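Local coordinates for protein O-methyltransferase (Burkholderia thailandensis, PDB 3MCZ) that probably transfers a methyl group from S-adenosylmethionine to an oxygen of its substrate, acting as a dimer, at residues G129-L132 with P137-F140. Sequence-based numbering, arbitrary orientation.
Sequences GEIL and PLAF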
loop_
_atom_site.group_PDB
_atom_site.type_symbol
_atom_site.label_atom_id
_atom_site.label_comp_id
_atom_site.label_asym_id
_atom_site.label_seq_id
_atom_site.Cartn_x
_atom_site.Cartn_y
_atom_site.Cartn_z
ATOM N N GLY A 129 -0.771 -3.168 -16.550
ATOM C CA GLY A 129 -0.816 -2.836 -17.982
ATOM C C GLY A 129 -0.709 -4.062 -18.875
ATOM O O GLY A 129 -1.341 -4.126 -19.916
ATOM N N GLU A 130 0.105 -5.038 -18.478
ATOM C CA GLU A 130 0.254 -6.272 -19.258
ATOM C C GLU A 130 -1.002 -7.148 -19.164
ATOM O O GLU A 130 -1.403 -7.782 -20.151
ATOM C CB GLU A 130 1.454 -7.108 -18.770
ATOM C CG GLU A 130 2.810 -6.452 -18.947
ATOM C CD GLU A 130 3.921 -7.239 -18.239
ATOM O OE1 GLU A 130 4.171 -8.394 -18.647
ATOM O OE2 GLU A 130 4.525 -6.711 -17.262
ATOM N N ILE A 131 -1.556 -7.238 -17.966
ATOM C CA ILE A 131 -2.748 -8.066 -17.702
ATOM C C ILE A 131 -3.923 -7.563 -18.485
ATOM O O ILE A 131 -4.657 -8.356 -19.096
ATOM C CB ILE A 131 -3.146 -8.115 -16.181
ATOM C CG1 ILE A 131 -1.959 -8.544 -15.306
ATOM C CG2 ILE A 131 -4.399 -9.048 -15.985
ATOM C CD1 ILE A 131 -2.221 -8.379 -13.809
ATOM N N LEU A 132 -4.095 -6.240 -18.486
ATOM C CA LEU A 132 -5.174 -5.611 -19.211
ATOM C C LEU A 132 -5.108 -5.889 -20.713
ATOM O O LEU A 132 -6.128 -5.891 -21.401
ATOM C CB LEU A 132 -5.161 -4.083 -18.965
ATOM C CG LEU A 132 -5.579 -3.699 -17.543
ATOM C CD1 LEU A 132 -5.101 -2.258 -17.229
ATOM C CD2 LEU A 132 -7.106 -3.836 -17.377
ATOM N N PRO A 137 -3.697 -16.227 -19.889
ATOM C CA PRO A 137 -3.117 -16.101 -18.560
ATOM C C PRO A 137 -1.656 -15.712 -18.679
ATOM O O PRO A 137 -0.970 -16.151 -19.603
ATOM C CB PRO A 137 -3.247 -17.520 -17.955
ATOM C CG PRO A 137 -4.086 -18.299 -18.877
ATOM C CD PRO A 137 -4.004 -17.634 -20.227
ATOM N N LEU A 138 -1.190 -14.876 -17.776
ATOM C CA LEU A 138 0.206 -14.443 -17.777
ATOM C C LEU A 138 0.996 -15.308 -16.808
ATOM O O LEU A 138 0.433 -15.973 -15.927
ATOM C CB LEU A 138 0.294 -12.967 -17.404
ATOM C CG LEU A 138 -0.271 -12.025 -18.502
ATOM C CD1 LEU A 138 0.017 -10.578 -18.172
ATOM C CD2 LEU A 138 0.334 -12.327 -19.878
ATOM N N ALA A 139 2.298 -15.323 -17.002
ATOM C CA ALA A 139 3.164 -16.268 -16.280
ATOM C C ALA A 139 3.091 -16.149 -14.744
ATOM O O ALA A 139 3.311 -17.138 -14.057
ATOM C CB ALA A 139 4.610 -16.177 -16.802
ATOM N N PHE A 140 2.705 -14.984 -14.214
ATOM C CA PHE A 140 2.603 -14.742 -12.751
ATOM C C PHE A 140 1.209 -14.980 -12.093
ATOM O O PHE A 140 1.070 -15.001 -10.860
ATOM C CB PHE A 140 3.131 -13.334 -12.425
ATOM C CG PHE A 140 2.451 -12.211 -13.203
ATOM C CD1 PHE A 140 1.241 -11.714 -12.787
ATOM C CD2 PHE A 140 3.023 -11.692 -14.352
ATOM C CE1 PHE A 140 0.613 -10.683 -13.506
ATOM C CE2 PHE A 140 2.416 -10.674 -15.071
ATOM C CZ PHE A 140 1.207 -10.170 -14.643
#
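Leu138 and Phe140 both reach back from the loop after helix 128-132 to touch Ile131 on that helix. Traced outward, Leu138 first lays its CB over one face of the Phe140 ring, 3.9 Å above the plane and displaced toward the rim. CG, anti to its own carbonyl carbon (chi1 -70°), then carries CD1 to the helix. That methyl meets backbone as well as side chain: it lies 3.7 Å from Ile131 N and about as close to Glu130 O and Glu130 CB. It touches Ile131 CG1 more loosely, at 4.0 Å. Phe140 presents an edge instead of a face. Its CZ approaches Ile131 CG1 to 3.6 Å, and CE1 stands 3.7 Å from Ile131 CD1, which lies in the ring plane. The carboxylate of Glu130 turns to a salt bridge with Arg127 NE, and the Phe140 side chain also touches Arg127. Leu138 N and O are hydrogen-bonded to Gln141 OE1 and Ser144 OG, the latter on helix 142-145. The contact is thus apolar packing of a short helix against the loop that follows it: Ile131 also packs on Met308 and Val309 of helix 298-310, while its carbonyl oxygen accepts a hydrogen bond from Lys72 NZ of the second subunit, placing the helix at the dimer interface.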